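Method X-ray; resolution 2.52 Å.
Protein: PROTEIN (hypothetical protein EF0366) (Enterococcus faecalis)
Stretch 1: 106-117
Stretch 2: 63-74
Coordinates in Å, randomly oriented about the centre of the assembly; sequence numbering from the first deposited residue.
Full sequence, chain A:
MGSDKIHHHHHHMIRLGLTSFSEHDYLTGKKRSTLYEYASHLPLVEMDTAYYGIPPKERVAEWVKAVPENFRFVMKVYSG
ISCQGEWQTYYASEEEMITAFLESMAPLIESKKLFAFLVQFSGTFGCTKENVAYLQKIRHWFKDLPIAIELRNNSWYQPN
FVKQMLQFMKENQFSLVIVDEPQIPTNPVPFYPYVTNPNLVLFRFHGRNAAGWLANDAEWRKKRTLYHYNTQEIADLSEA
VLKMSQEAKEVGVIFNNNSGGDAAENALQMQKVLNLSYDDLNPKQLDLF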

# COMPACT_ATOMS: atom_id res chain seq x y z
N ALA A 106 3.92 16.63 -6.29
CA ALA A 106 4.93 16.91 -7.31
C ALA A 106 6.37 16.64 -6.85
O ALA A 106 7.10 15.94 -7.55
CB ALA A 106 4.79 18.34 -7.86
N PRO A 107 6.79 17.17 -5.68
CA PRO A 107 8.20 17.00 -5.33
C PRO A 107 8.58 15.54 -5.07
O PRO A 107 9.75 15.18 -5.23
CB PRO A 107 8.36 17.83 -4.05
CG PRO A 107 7.17 18.72 -4.02
CD PRO A 107 6.08 17.92 -4.62
N LEU A 108 7.62 14.70 -4.69
CA LEU A 108 7.86 13.27 -4.53
C LEU A 108 7.91 12.56 -5.89
O LEU A 108 8.80 11.74 -6.13
CB LEU A 108 6.80 12.64 -3.61
CG LEU A 108 6.73 11.11 -3.50
CD1 LEU A 108 7.95 10.54 -2.79
CD2 LEU A 108 5.47 10.70 -2.78
N ILE A 109 6.96 12.89 -6.76
CA ILE A 109 6.87 12.31 -8.10
C ILE A 109 8.15 12.59 -8.91
O ILE A 109 8.71 11.69 -9.54
CB ILE A 109 5.62 12.84 -8.83
CG1 ILE A 109 4.36 12.19 -8.26
CG2 ILE A 109 5.71 12.62 -10.35
CD1 ILE A 109 3.07 12.95 -8.57
N GLU A 110 8.60 13.84 -8.88
CA GLU A 110 9.81 14.26 -9.58
C GLU A 110 11.09 13.75 -8.92
O GLU A 110 12.17 13.81 -9.52
CB GLU A 110 9.86 15.79 -9.68
CG GLU A 110 8.72 16.41 -10.47
CD GLU A 110 8.53 17.89 -10.17
OE1 GLU A 110 9.17 18.41 -9.22
OE2 GLU A 110 7.73 18.54 -10.88
N SER A 111 10.97 13.23 -7.70
CA SER A 111 12.14 12.83 -6.92
C SER A 111 12.61 11.40 -7.17
O SER A 111 13.75 11.07 -6.84
CB SER A 111 11.88 13.01 -5.43
OG SER A 111 11.02 11.99 -4.95
N LYS A 112 11.73 10.58 -7.74
CA LYS A 112 12.00 9.15 -7.96
C LYS A 112 12.05 8.33 -6.65
O LYS A 112 12.51 7.18 -6.64
CB LYS A 112 13.28 8.94 -8.79
N LYS A 113 11.58 8.92 -5.55
CA LYS A 113 11.51 8.24 -4.26
C LYS A 113 10.12 7.66 -4.00
O LYS A 113 9.83 7.16 -2.91
CB LYS A 113 11.92 9.17 -3.12
CG LYS A 113 13.30 9.79 -3.30
CD LYS A 113 13.83 10.39 -2.02
CE LYS A 113 15.24 10.91 -2.22
NZ LYS A 113 15.69 11.71 -1.05
N LEU A 114 9.26 7.72 -5.00
CA LEU A 114 7.92 7.16 -4.88
C LEU A 114 7.97 5.66 -5.18
O LEU A 114 8.34 5.26 -6.28
CB LEU A 114 6.95 7.86 -5.82
CG LEU A 114 5.54 7.29 -6.01
CD1 LEU A 114 4.70 7.41 -4.74
CD2 LEU A 114 4.86 7.99 -7.17
N PHE A 115 7.61 4.85 -4.19
CA PHE A 115 7.39 3.44 -4.45
C PHE A 115 6.04 3.25 -5.17
O PHE A 115 5.99 2.67 -6.26
CB PHE A 115 7.49 2.62 -3.17
CG PHE A 115 7.47 1.14 -3.40
CD1 PHE A 115 8.61 0.47 -3.79
CD2 PHE A 115 6.29 0.42 -3.24
CE1 PHE A 115 8.60 -0.91 -4.01
CE2 PHE A 115 6.27 -0.96 -3.45
CZ PHE A 115 7.43 -1.62 -3.84
N ALA A 116 4.96 3.76 -4.58
CA ALA A 116 3.65 3.72 -5.22
C ALA A 116 2.65 4.60 -4.47
O ALA A 116 2.83 4.86 -3.28
CB ALA A 116 3.13 2.29 -5.29
N PHE A 117 1.63 5.09 -5.18
CA PHE A 117 0.45 5.63 -4.50
C PHE A 117 -0.46 4.47 -4.11
O PHE A 117 -0.81 3.64 -4.95
CB PHE A 117 -0.32 6.61 -5.40
CG PHE A 117 0.39 7.90 -5.61
CD1 PHE A 117 0.64 8.76 -4.54
CD2 PHE A 117 0.81 8.27 -6.88
CE1 PHE A 117 1.31 9.96 -4.74
CE2 PHE A 117 1.48 9.48 -7.09
CZ PHE A 117 1.73 10.32 -6.02
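Stretch 2 63-74: WVKAVPENFRFV

The most unusual feature of this contact is a single lysine whose ammonium group gathers three backbone carbonyls of the other stretch. Lys113 extends its side chain (chi1 m, the other three torsions t) toward Val64 and the loop that follows, and its NZ donates to Val64 O at 3.0 Å and to Val67 O at 3.1 Å, with a weak bond from Lys113 NZ to Pro68 O at 3.2 Å. Val64 lies in helix 63-65, Val67 and Pro68 in the loop. Lysine suits the place, since its long aliphatic chain can cross apolar neighbours while its terminal nitrogen has three hydrogens to give.

Both stretches follow the same plan, helix, loop, then strand, and the strands 114-117 and 72-74 run parallel, their directions differing by 7° and their axes approaching to 4.4 Å. Phe73 N donates to Lys113 O at 2.9 Å, and Phe115 N donates to Phe73 O at 2.7 Å, so that Phe73 bonds through both its amide and its carbonyl to the residues flanking Leu114, the usual parallel pattern. The pairing then slips. Leu114 is in register with Phe73 (CA to CA 5.0 Å), but Ala116 pairs with Val74 (CA to CA 5.1 Å), a beta bulge that places an extra residue, Phe115, in stretch 1. Its phi/psi of -76/-55 departs from extended geometry, and Ala116 N lies 3.5 Å from Phe73 O, a weak second bond to the same acceptor. Beyond the bulge, Val74 CA makes a CA-H...O contact with Ala116 O at 3.4 Å.

The CA-to-CB bond of Phe115 points toward stretch 2, though the end of its side chain leads away; its CB is 3.8 Å from Arg72 CB and its CD2 3.7 Å from Val74 CG2. Arg72 NH1 donates to Phe71 O at 3.1 Å, and its guanidinium lies with one face over Lys112 O. Leu114 and Phe73 share one face of the sheet, Ala116 and Val74 the other. Leu108, buried and apolar, suits the aromatic ring it meets, its CD1 3.6 Å from Phe73 CD1.

Val64 offers a compact branched side chain: its CG2 is 3.7 Å from Leu108 CA and its CG1 3.7 Å from Ser111 CB. The small Ser111 also secures its own turn, OG donating to Leu108 O at 2.5 Å and accepting from Lys113 N at 3.2 Å. Between Ser111 and Lys113, Lys112 is the first residue after the helix to leave helical phi/psi, with positive phi; the strand begins at Leu114.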

# COMPACT_ATOMS: atom_id res chain seq x y z
N TRP A 63 9.84 16.28 3.29
CA TRP A 63 9.83 14.83 3.48
C TRP A 63 10.84 14.20 2.54
O TRP A 63 11.63 13.35 2.96
CB TRP A 63 8.45 14.21 3.22
CG TRP A 63 7.35 14.64 4.17
CD1 TRP A 63 7.50 15.20 5.41
CD2 TRP A 63 5.94 14.52 3.95
NE1 TRP A 63 6.27 15.46 5.97
CE2 TRP A 63 5.29 15.05 5.10
CE3 TRP A 63 5.16 14.02 2.90
CZ2 TRP A 63 3.90 15.09 5.22
CZ3 TRP A 63 3.78 14.07 3.02
CH2 TRP A 63 3.16 14.60 4.18
N VAL A 64 10.81 14.62 1.28
CA VAL A 64 11.73 14.14 0.26
C VAL A 64 13.18 14.41 0.65
O VAL A 64 14.00 13.49 0.63
CB VAL A 64 11.39 14.73 -1.13
CG1 VAL A 64 12.53 14.53 -2.12
CG2 VAL A 64 10.11 14.10 -1.66
N LYS A 65 13.49 15.65 1.03
CA LYS A 65 14.85 16.04 1.42
C LYS A 65 15.39 15.30 2.66
O LYS A 65 16.61 15.15 2.81
CB LYS A 65 14.91 17.56 1.63
CG LYS A 65 14.63 18.39 0.39
N ALA A 66 14.48 14.84 3.52
CA ALA A 66 14.84 14.29 4.83
C ALA A 66 15.30 12.84 4.82
O ALA A 66 15.80 12.33 5.83
CB ALA A 66 13.68 14.45 5.79
N VAL A 67 15.13 12.18 3.68
CA VAL A 67 15.45 10.76 3.53
C VAL A 67 16.65 10.52 2.58
O VAL A 67 16.94 11.39 1.74
CB VAL A 67 14.21 9.95 3.10
CG1 VAL A 67 13.09 10.11 4.12
CG2 VAL A 67 13.74 10.38 1.72
N PRO A 68 17.36 9.37 2.71
CA PRO A 68 18.47 9.04 1.81
C PRO A 68 18.09 8.97 0.33
O PRO A 68 16.90 8.89 -0.01
CB PRO A 68 18.91 7.65 2.30
CG PRO A 68 18.47 7.59 3.70
CD PRO A 68 17.16 8.32 3.72
N GLU A 69 19.10 9.00 -0.53
CA GLU A 69 18.92 9.01 -1.99
C GLU A 69 18.00 7.91 -2.53
O GLU A 69 17.32 8.13 -3.53
CB GLU A 69 20.28 8.99 -2.71
CG GLU A 69 21.17 7.79 -2.37
CD GLU A 69 22.60 7.92 -2.92
OE1 GLU A 69 23.14 9.05 -2.95
OE2 GLU A 69 23.17 6.87 -3.31
N ASN A 70 17.97 6.75 -1.90
CA ASN A 70 17.12 5.67 -2.39
C ASN A 70 16.24 5.02 -1.31
O ASN A 70 16.13 3.80 -1.21
CB ASN A 70 17.93 4.64 -3.19
CG ASN A 70 19.12 4.12 -2.44
OD1 ASN A 70 18.98 3.59 -1.33
ND2 ASN A 70 20.31 4.27 -3.03
N PHE A 71 15.62 5.89 -0.52
CA PHE A 71 14.55 5.53 0.38
C PHE A 71 13.26 5.61 -0.44
O PHE A 71 13.15 6.43 -1.35
CB PHE A 71 14.53 6.55 1.52
CG PHE A 71 13.40 6.37 2.49
CD1 PHE A 71 13.55 5.57 3.62
CD2 PHE A 71 12.18 7.02 2.30
CE1 PHE A 71 12.50 5.40 4.52
CE2 PHE A 71 11.12 6.85 3.20
CZ PHE A 71 11.29 6.04 4.31
N ARG A 72 12.28 4.76 -0.13
CA ARG A 72 11.03 4.80 -0.88
C ARG A 72 9.83 5.11 -0.01
O ARG A 72 9.80 4.76 1.17
CB ARG A 72 10.82 3.52 -1.69
CG ARG A 72 11.92 3.26 -2.73
CD ARG A 72 11.92 4.26 -3.88
NE ARG A 72 13.02 3.99 -4.79
CZ ARG A 72 14.12 4.73 -4.89
NH1 ARG A 72 14.28 5.82 -4.15
NH2 ARG A 72 15.07 4.38 -5.74
N PHE A 73 8.84 5.76 -0.62
CA PHE A 73 7.61 6.14 0.05
C PHE A 73 6.45 5.43 -0.61
O PHE A 73 6.32 5.42 -1.83
CB PHE A 73 7.34 7.64 -0.11
CG PHE A 73 8.29 8.52 0.64
CD1 PHE A 73 9.51 8.90 0.07
CD2 PHE A 73 7.95 9.02 1.89
CE1 PHE A 73 10.38 9.74 0.75
CE2 PHE A 73 8.81 9.86 2.58
CZ PHE A 73 10.03 10.22 2.01
N VAL A 74 5.59 4.83 0.21
CA VAL A 74 4.27 4.42 -0.25
C VAL A 74 3.33 5.50 0.26
O VAL A 74 3.13 5.65 1.47
CB VAL A 74 3.85 3.04 0.28
CG1 VAL A 74 2.39 2.76 -0.09
CG2 VAL A 74 4.77 1.95 -0.26